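Local structure of cytochrome P450 CYP260B1 (Sorangium cellulosum, 5HIW) at residues A264-T269 with L343-A348; F8-K13 with G19-A24; R114-E119 with L356-A361. The protein binds protoporphyrin IX containing iron and belongs to the cytochrome P450 family, with its typical helix-rich fold. All coordinates share one frame; numbering follows the deposited sequence.

Contact 1 (A264-T269 with L343-A348)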
loop_
_atom_site.group_PDB
_atom_site.type_symbol
_atom_site.label_atom_id
_atom_site.label_comp_id
_atom_site.label_asym_id
_atom_site.label_seq_id
_atom_site.Cartn_x
_atom_site.Cartn_y
_atom_site.Cartn_z
ATOM N N ALA A 264 -9.706 4.548 13.978
ATOM C CA ALA A 264 -10.405 5.027 12.801
ATOM C C ALA A 264 -9.671 4.610 11.545
ATOM O O ALA A 264 -10.312 4.207 10.552
ATOM C CB ALA A 264 -10.644 6.530 12.827
ATOM N N ILE A 265 -8.343 4.698 11.552
ATOM C CA ILE A 265 -7.580 4.243 10.440
ATOM C C ILE A 265 -7.756 2.759 10.178
ATOM O O ILE A 265 -7.870 2.312 9.017
ATOM C CB ILE A 265 -6.061 4.715 10.577
ATOM C CG1 ILE A 265 -5.980 6.260 10.466
ATOM C CG2 ILE A 265 -5.187 3.990 9.553
ATOM C CD1 ILE A 265 -4.586 6.805 10.836
ATOM N N GLU A 266 -7.747 1.939 11.238
ATOM C CA GLU A 266 -7.910 0.515 11.100
ATOM C C GLU A 266 -9.280 0.244 10.474
ATOM O O GLU A 266 -9.399 -0.514 9.518
ATOM C CB GLU A 266 -7.789 -0.213 12.450
ATOM C CG GLU A 266 -6.354 -0.182 13.072
ATOM C CD GLU A 266 -5.338 -0.730 12.051
ATOM O OE1 GLU A 266 -5.320 -1.966 11.798
ATOM O OE2 GLU A 266 -4.584 0.087 11.458
ATOM N N GLU A 267 -10.277 0.952 10.928
ATOM C CA GLU A 267 -11.633 0.755 10.319
ATOM C C GLU A 267 -11.716 1.217 8.846
ATOM O O GLU A 267 -12.304 0.522 8.042
ATOM C CB GLU A 267 -12.671 1.442 11.173
ATOM C CG GLU A 267 -14.104 1.401 10.694
ATOM C CD GLU A 267 -14.724 0.023 10.578
ATOM O OE1 GLU A 267 -14.077 -0.998 10.635
ATOM O OE2 GLU A 267 -15.967 -0.037 10.363
ATOM N N SER A 268 -10.973 2.292 8.456
ATOM C CA SER A 268 -10.871 2.731 7.051
ATOM C C SER A 268 -10.252 1.686 6.211
ATOM O O SER A 268 -10.677 1.445 5.066
ATOM C CB SER A 268 -10.143 4.109 6.899
ATOM O OG SER A 268 -8.683 4.025 6.949
ATOM N N THR A 269 -9.265 0.970 6.772
ATOM C CA THR A 269 -8.640 -0.068 5.995
ATOM C C THR A 269 -9.552 -1.296 5.815
ATOM O O THR A 269 -9.327 -2.068 4.890
ATOM C CB THR A 269 -7.229 -0.519 6.436
ATOM O OG1 THR A 269 -7.287 -1.215 7.684
ATOM C CG2 THR A 269 -6.318 0.679 6.512
ATOM N N LEU A 343 5.231 2.051 9.122
ATOM C CA LEU A 343 5.460 3.386 8.488
ATOM C C LEU A 343 4.164 3.878 7.902
ATOM O O LEU A 343 3.832 5.057 8.006
ATOM C CB LEU A 343 6.572 3.309 7.427
ATOM C CG LEU A 343 6.778 4.605 6.611
ATOM C CD1 LEU A 343 7.069 5.812 7.504
ATOM C CD2 LEU A 343 7.923 4.315 5.670
ATOM N N ALA A 344 3.434 2.993 7.205
ATOM C CA ALA A 344 2.144 3.385 6.628
ATOM C C ALA A 344 1.191 3.903 7.697
ATOM O O ALA A 344 0.569 4.962 7.555
ATOM C CB ALA A 344 1.588 2.219 5.903
ATOM N N ARG A 345 1.052 3.140 8.787
ATOM C CA ARG A 345 0.176 3.576 9.871
ATOM C C ARG A 345 0.582 4.889 10.490
ATOM O O ARG A 345 -0.220 5.701 10.812
ATOM C CB ARG A 345 0.149 2.471 10.937
ATOM C CG ARG A 345 -0.865 1.339 10.590
ATOM C CD ARG A 345 -0.658 0.107 11.483
ATOM N NE ARG A 345 -1.746 -0.908 11.364
ATOM C CZ ARG A 345 -1.559 -2.231 11.336
ATOM N NH1 ARG A 345 -0.312 -2.787 11.261
ATOM N NH2 ARG A 345 -2.622 -3.039 11.281
ATOM N N MET A 346 1.871 5.100 10.698
ATOM C CA MET A 346 2.320 6.287 11.269
ATOM C C MET A 346 2.123 7.521 10.352
ATOM O O MET A 346 1.736 8.606 10.770
ATOM C CB MET A 346 3.760 6.156 11.721
ATOM C CG MET A 346 4.363 7.421 12.269
ATOM S SD MET A 346 5.221 8.507 11.063
ATOM C CE MET A 346 6.665 7.575 10.795
ATOM N N GLU A 347 2.457 7.325 9.086
ATOM C CA GLU A 347 2.307 8.433 8.131
ATOM C C GLU A 347 0.837 8.818 7.988
ATOM O O GLU A 347 0.490 9.993 7.974
ATOM C CB GLU A 347 2.907 7.988 6.810
ATOM C CG GLU A 347 3.068 9.136 5.803
ATOM C CD GLU A 347 3.878 8.760 4.582
ATOM O OE1 GLU A 347 4.694 7.797 4.560
ATOM O OE2 GLU A 347 3.695 9.568 3.644
ATOM N N ALA A 348 -0.037 7.858 7.914
ATOM C CA ALA A 348 -1.464 8.132 7.917
ATOM C C ALA A 348 -1.887 8.888 9.155
ATOM O O ALA A 348 -2.614 9.881 9.088
ATOM C CB ALA A 348 -2.241 6.865 7.724
#
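R345 reaches across from helix 341-358 and grips the carboxylate of E266 on helix 261-271. The grip is side-on and bidentate. R345 NE donates to E266 OE2 at 3.0 Å, nearly straight at 172°. R345 NH2 donates to E266 OE1 at 2.9 Å and bends only slightly more. Both oxygens lie close to the guanidinium plane, at its edge. The carboxylate is turned, however, and the two planes stand 42° apart. OE1 is met on its syn side but out of plane, while OE2 is met from above the carboxylate plane. The two side chains cross at about a right angle. The chain of R345 is extended from CG to NE, and that of E266 turns about its CB-CG bond (chi2 -54°), which brings its carboxylate round to the arginine.

I265 makes the apolar half of the contact. Its CD1 tip lies 3.9 Å from A348 CB and 3.8 Å from the backbone C of A348. I265 also packs on M236 and L240 of helix 232-245.

E267, next to E266, is the glutamate of the ExxR motif of P450 helix K, with R270 as its arginine. E267 pairs with R270 and R323, the family's E-R-R triad, while L343 and A344 on the partner helix touch the heme. E266 therefore belongs to a different pairing from its neighbour. Two charged bonds fix the rotation of both groups. The carboxylate probably offsets much of the arginine's charge; a magnesium ion also lies about 5 Å from the R345 side chain.

Contact 2 (F8-K13 with G19-A24)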
loop_
_atom_site.group_PDB
_atom_site.type_symbol
_atom_site.label_atom_id
_atom_site.label_comp_id
_atom_site.label_asym_id
_atom_site.label_seq_id
_atom_site.Cartn_x
_atom_site.Cartn_y
_atom_site.Cartn_z
ATOM N N PHE A 8 -13.894 -7.557 -11.510
ATOM C CA PHE A 8 -12.941 -6.478 -11.233
ATOM C C PHE A 8 -13.104 -5.230 -12.100
ATOM O O PHE A 8 -12.481 -4.211 -11.844
ATOM C CB PHE A 8 -11.519 -7.031 -11.222
ATOM C CG PHE A 8 -11.177 -7.753 -9.925
ATOM C CD1 PHE A 8 -11.726 -8.988 -9.609
ATOM C CD2 PHE A 8 -10.334 -7.151 -8.977
ATOM C CE1 PHE A 8 -11.425 -9.629 -8.439
ATOM C CE2 PHE A 8 -10.037 -7.796 -7.797
ATOM C CZ PHE A 8 -10.536 -9.028 -7.515
ATOM N N SER A 9 -13.917 -5.335 -13.150
ATOM C CA SER A 9 -14.219 -4.168 -14.010
ATOM C C SER A 9 -15.367 -3.337 -13.401
ATOM O O SER A 9 -15.632 -2.234 -13.818
ATOM C CB SER A 9 -14.509 -4.623 -15.468
ATOM O OG SER A 9 -15.507 -5.635 -15.461
ATOM N N PHE A 10 -15.998 -3.841 -12.373
ATOM C CA PHE A 10 -17.023 -3.083 -11.612
ATOM C C PHE A 10 -16.512 -1.669 -11.281
ATOM O O PHE A 10 -15.387 -1.505 -10.814
ATOM C CB PHE A 10 -17.341 -3.903 -10.341
ATOM C CG PHE A 10 -18.461 -3.353 -9.478
ATOM C CD1 PHE A 10 -18.194 -2.446 -8.500
ATOM C CD2 PHE A 10 -19.778 -3.770 -9.664
ATOM C CE1 PHE A 10 -19.214 -1.908 -7.701
ATOM C CE2 PHE A 10 -20.798 -3.275 -8.875
ATOM C CZ PHE A 10 -20.524 -2.347 -7.880
ATOM N N THR A 11 -17.296 -0.643 -11.596
ATOM C CA THR A 11 -17.060 0.722 -11.108
ATOM C C THR A 11 -18.304 1.242 -10.390
ATOM O O THR A 11 -19.387 0.647 -10.508
ATOM C CB THR A 11 -16.705 1.732 -12.198
ATOM O OG1 THR A 11 -17.839 1.971 -13.013
ATOM C CG2 THR A 11 -15.616 1.218 -13.061
ATOM N N SER A 12 -18.132 2.302 -9.608
ATOM C CA SER A 12 -19.223 2.869 -8.831
ATOM C C SER A 12 -18.889 4.161 -8.193
ATOM O O SER A 12 -17.719 4.476 -7.953
ATOM C CB SER A 12 -19.652 1.915 -7.729
ATOM O OG SER A 12 -20.822 2.407 -7.077
ATOM N N LYS A 13 -19.928 4.939 -7.890
ATOM C CA LYS A 13 -19.761 6.125 -7.079
ATOM C C LYS A 13 -19.841 5.840 -5.602
ATOM O O LYS A 13 -19.628 6.736 -4.804
ATOM C CB LYS A 13 -20.853 7.191 -7.382
ATOM C CG LYS A 13 -20.932 7.493 -8.856
ATOM C CD LYS A 13 -20.119 8.693 -9.181
ATOM C CE LYS A 13 -20.452 9.181 -10.573
ATOM N NZ LYS A 13 -19.582 8.383 -11.450
ATOM N N GLY A 19 -16.895 -3.944 -2.399
ATOM C CA GLY A 19 -16.664 -4.990 -1.397
ATOM C C GLY A 19 -17.934 -5.806 -1.206
ATOM O O GLY A 19 -17.894 -7.023 -1.024
ATOM N N ILE A 20 -19.051 -5.118 -1.279
ATOM C CA ILE A 20 -20.375 -5.816 -1.220
ATOM C C ILE A 20 -20.501 -6.853 -2.359
ATOM O O ILE A 20 -20.914 -8.026 -2.138
ATOM C CB ILE A 20 -21.514 -4.809 -1.285
ATOM C CG1 ILE A 20 -21.593 -4.015 0.041
ATOM C CG2 ILE A 20 -22.867 -5.575 -1.531
ATOM C CD1 ILE A 20 -22.564 -2.834 0.103
ATOM N N HIS A 21 -20.163 -6.395 -3.542
ATOM C CA HIS A 21 -20.160 -7.188 -4.797
ATOM C C HIS A 21 -19.268 -8.401 -4.699
ATOM O O HIS A 21 -19.698 -9.520 -5.017
ATOM C CB HIS A 21 -19.707 -6.239 -5.909
ATOM C CG HIS A 21 -19.644 -6.810 -7.280
ATOM N ND1 HIS A 21 -18.463 -6.832 -8.019
ATOM C CD2 HIS A 21 -20.622 -7.244 -8.108
ATOM C CE1 HIS A 21 -18.725 -7.324 -9.213
ATOM N NE2 HIS A 21 -20.018 -7.595 -9.285
ATOM N N LEU A 22 -18.044 -8.225 -4.208
ATOM C CA LEU A 22 -17.194 -9.366 -3.998
ATOM C C LEU A 22 -17.666 -10.338 -2.957
ATOM O O LEU A 22 -17.523 -11.556 -3.143
ATOM C CB LEU A 22 -15.754 -8.957 -3.634
ATOM C CG LEU A 22 -15.028 -8.196 -4.744
ATOM C CD1 LEU A 22 -13.632 -7.901 -4.235
ATOM C CD2 LEU A 22 -14.935 -8.950 -6.073
ATOM N N ALA A 23 -18.150 -9.842 -1.826
ATOM C CA ALA A 23 -18.602 -10.770 -0.805
ATOM C C ALA A 23 -19.859 -11.573 -1.312
ATOM O O ALA A 23 -19.950 -12.764 -1.017
ATOM C CB ALA A 23 -18.943 -10.027 0.465
ATOM N N ALA A 24 -20.761 -10.904 -2.050
ATOM C CA ALA A 24 -21.909 -11.605 -2.719
ATOM C C ALA A 24 -21.432 -12.701 -3.697
ATOM O O ALA A 24 -21.879 -13.853 -3.647
ATOM C CB ALA A 24 -22.826 -10.616 -3.410
#
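F10 and H21 lie face to face in an offset stack. Their ring centroids are 4.3 Å apart and the planes are inclined by 21°. F10 CD2 sits 3.6 Å above the H21 ring plane, over its centre. H21 CG in turn lies above the F10 ring, shifted toward the rim. The side chains run past each other in opposite directions. In both residues CG stands opposite the backbone N (chi1 -175° in F10, -179° in H21), which sends the two rings across the gap between loop and helix. The stack covers H21 ND1, which has F10 CD2 at 3.7 Å and finds no polar partner in the model.

A looser apolar touch joins F8 CE1 to L22 CD2 at 4.3 Å. Further out, F10 packs on A17 and F18 at the start of helix 17-28, and H21 also touches L7. The ring of F8 meets that of Y300 almost at right angles and leans on Y32 of strand 31-34. The backbone O of F8 accepts a hydrogen bond from T374 OG1.

The loop thus folds back on the helix it leads into. This fits the N-terminal part of the P450 fold, where helix A packs beside the main beta sheet.

Contact 3 (R114-E119 with L356-A361)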
loop_
_atom_site.group_PDB
_atom_site.type_symbol
_atom_site.label_atom_id
_atom_site.label_comp_id
_atom_site.label_asym_id
_atom_site.label_seq_id
_atom_site.Cartn_x
_atom_site.Cartn_y
_atom_site.Cartn_z
ATOM N N ARG A 114 0.551 24.369 2.606
ATOM C CA ARG A 114 0.253 24.757 1.231
ATOM C C ARG A 114 -1.222 24.923 1.017
ATOM O O ARG A 114 -1.591 25.600 0.076
ATOM C CB ARG A 114 0.771 23.775 0.177
ATOM C CG ARG A 114 2.301 23.672 0.049
ATOM C CD ARG A 114 2.766 22.468 -0.790
ATOM N NE ARG A 114 4.205 22.268 -0.592
ATOM C CZ ARG A 114 4.844 21.089 -0.491
ATOM N NH1 ARG A 114 4.223 19.908 -0.645
ATOM N NH2 ARG A 114 6.161 21.114 -0.284
ATOM N N LEU A 115 -2.082 24.277 1.820
ATOM C CA LEU A 115 -3.509 24.346 1.557
ATOM C C LEU A 115 -4.188 25.494 2.266
ATOM O O LEU A 115 -5.392 25.742 2.062
ATOM C CB LEU A 115 -4.208 23.032 1.929
ATOM C CG LEU A 115 -3.768 21.759 1.165
ATOM C CD1 LEU A 115 -4.615 20.540 1.616
ATOM C CD2 LEU A 115 -3.913 21.984 -0.329
ATOM N N VAL A 116 -3.425 26.159 3.126
ATOM C CA VAL A 116 -3.993 27.027 4.141
ATOM C C VAL A 116 -4.773 28.216 3.551
ATOM O O VAL A 116 -5.742 28.688 4.164
ATOM C CB VAL A 116 -2.887 27.524 5.106
ATOM C CG1 VAL A 116 -3.204 28.905 5.692
ATOM C CG2 VAL A 116 -2.685 26.497 6.210
ATOM N N ARG A 117 -4.375 28.734 2.397
ATOM C CA ARG A 117 -5.148 29.893 1.923
ATOM C C ARG A 117 -6.160 29.470 0.888
ATOM O O ARG A 117 -6.740 30.313 0.242
ATOM C CB ARG A 117 -4.262 31.023 1.387
ATOM C CG ARG A 117 -3.337 31.749 2.387
ATOM C CD ARG A 117 -3.915 32.073 3.762
ATOM N NE ARG A 117 -5.044 33.012 3.800
ATOM C CZ ARG A 117 -5.930 33.080 4.808
ATOM N NH1 ARG A 117 -5.808 32.258 5.848
ATOM N NH2 ARG A 117 -6.945 33.964 4.790
ATOM N N LYS A 118 -6.418 28.178 0.743
ATOM C CA LYS A 118 -7.235 27.751 -0.345
ATOM C C LYS A 118 -8.630 27.451 0.110
ATOM O O LYS A 118 -8.859 27.160 1.276
ATOM C CB LYS A 118 -6.622 26.543 -1.035
ATOM C CG LYS A 118 -5.251 26.865 -1.616
ATOM C CD LYS A 118 -4.572 25.669 -2.228
ATOM C CE LYS A 118 -5.342 25.127 -3.400
ATOM N NZ LYS A 118 -4.374 24.519 -4.362
ATOM N N GLU A 119 -9.547 27.535 -0.854
ATOM C CA GLU A 119 -10.957 27.295 -0.649
ATOM C C GLU A 119 -11.339 25.826 -0.936
ATOM O O GLU A 119 -12.235 25.270 -0.330
ATOM C CB GLU A 119 -11.767 28.239 -1.582
ATOM C CG GLU A 119 -11.685 29.751 -1.252
ATOM C CD GLU A 119 -12.575 30.174 -0.084
ATOM O OE1 GLU A 119 -13.613 29.518 0.121
ATOM O OE2 GLU A 119 -12.261 31.149 0.642
ATOM N N LEU A 356 -6.558 17.538 9.778
ATOM C CA LEU A 356 -7.856 17.673 10.527
ATOM C C LEU A 356 -7.773 18.843 11.472
ATOM O O LEU A 356 -8.699 19.660 11.525
ATOM C CB LEU A 356 -8.265 16.388 11.312
ATOM C CG LEU A 356 -8.667 15.187 10.472
ATOM C CD1 LEU A 356 -8.998 14.051 11.428
ATOM C CD2 LEU A 356 -9.829 15.422 9.513
ATOM N N GLU A 357 -6.647 18.993 12.157
ATOM C CA GLU A 357 -6.604 20.026 13.172
ATOM C C GLU A 357 -6.511 21.403 12.512
ATOM O O GLU A 357 -6.920 22.390 13.096
ATOM C CB GLU A 357 -5.472 19.816 14.163
ATOM C CG GLU A 357 -4.228 20.603 13.849
ATOM C CD GLU A 357 -3.290 20.720 15.030
ATOM O OE1 GLU A 357 -2.098 20.348 14.869
ATOM O OE2 GLU A 357 -3.765 21.180 16.098
ATOM N N ARG A 358 -5.937 21.461 11.320
ATOM C CA ARG A 358 -5.775 22.720 10.603
ATOM C C ARG A 358 -7.054 23.178 9.888
ATOM O O ARG A 358 -7.243 24.364 9.687
ATOM C CB ARG A 358 -4.657 22.605 9.602
ATOM C CG ARG A 358 -4.260 23.949 8.978
ATOM C CD ARG A 358 -3.555 24.811 10.022
ATOM N NE ARG A 358 -3.284 26.167 9.554
ATOM C CZ ARG A 358 -4.212 27.116 9.352
ATOM N NH1 ARG A 358 -5.514 26.894 9.570
ATOM N NH2 ARG A 358 -3.829 28.317 8.912
ATOM N N PHE A 359 -7.906 22.251 9.487
ATOM C CA PHE A 359 -9.098 22.575 8.733
ATOM C C PHE A 359 -10.306 22.062 9.485
ATOM O O PHE A 359 -10.910 21.052 9.127
ATOM C CB PHE A 359 -8.987 22.009 7.323
ATOM C CG PHE A 359 -7.879 22.644 6.535
ATOM C CD1 PHE A 359 -8.007 23.955 6.094
ATOM C CD2 PHE A 359 -6.711 21.958 6.246
ATOM C CE1 PHE A 359 -7.001 24.561 5.393
ATOM C CE2 PHE A 359 -5.692 22.579 5.576
ATOM C CZ PHE A 359 -5.840 23.886 5.138
ATOM N N PRO A 360 -10.652 22.753 10.566
ATOM C CA PRO A 360 -11.903 22.472 11.294
ATOM C C PRO A 360 -13.105 22.216 10.355
ATOM O O PRO A 360 -13.894 21.360 10.625
ATOM C CB PRO A 360 -12.120 23.755 12.097
ATOM C CG PRO A 360 -10.754 24.268 12.349
ATOM C CD PRO A 360 -9.884 23.848 11.192
ATOM N N ALA A 361 -13.222 22.912 9.225
ATOM C CA ALA A 361 -14.418 22.766 8.371
ATOM C C ALA A 361 -14.335 21.730 7.275
ATOM O O ALA A 361 -15.233 21.649 6.436
ATOM C CB ALA A 361 -14.755 24.135 7.730
#
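R358 and V116 meet because the arginine leaves its backbone with CG opposite N (chi1 -170°) and then bends at chi2 (71°). This lays the guanidinium group across the valine methyls. V116 CG2 sits over one face of that group, 3.4 Å from R358 NE. V116 CG1 comes to 3.3 Å from R358 NH2. The valine and arginine side chains meet roughly perpendicular, and the contact is van der Waals packing. R117 NH1 lies 5.4 Å from R358 NH2; the like charges are not in contact and any repulsion is probably weak.

F359 takes a different rotation, with CG beside its backbone N, and points its CZ into the turn at 115-118. CZ lies 3.7 Å from L115 CB and 3.6 Å from L115 O. V116 CA approaches the ring at its edge, 3.8 Å from CZ. R358 CG lies over one ring face, offset toward the rim.

A type I turn shapes the receiving backbone, closed by K118 N to L115 O at 3.0 Å. L115 also leans on L123 and D126, while R358 and F359 share V112 at the end of helix 93-113.

The contact joins the turn after helix 93-113 to the C-terminal end of helix 341-358, the helix L of the P450 fold. Helix L belongs to the four-helix bundle that forms the core of that fold.

How the contacts relate
From the N terminus, contact 2 comes first. It closes a short loop between residues 8-13 and 19-24 and is complete before the others begin. It ties the segment after strand 4-5 to helix 17-28. Contact 3 opens at 114-119 and closes only at 356-361, spanning most of the chain. Contact 1, between 264-269 and 343-348, falls wholly within that span, so the two nest and none of the three cross. Contacts 1 and 3 share helix 341-358. One holds its heme-proximal part to helix 261-271, the other its far end to the turn after helix 93-113. Their centres are 21 Å apart.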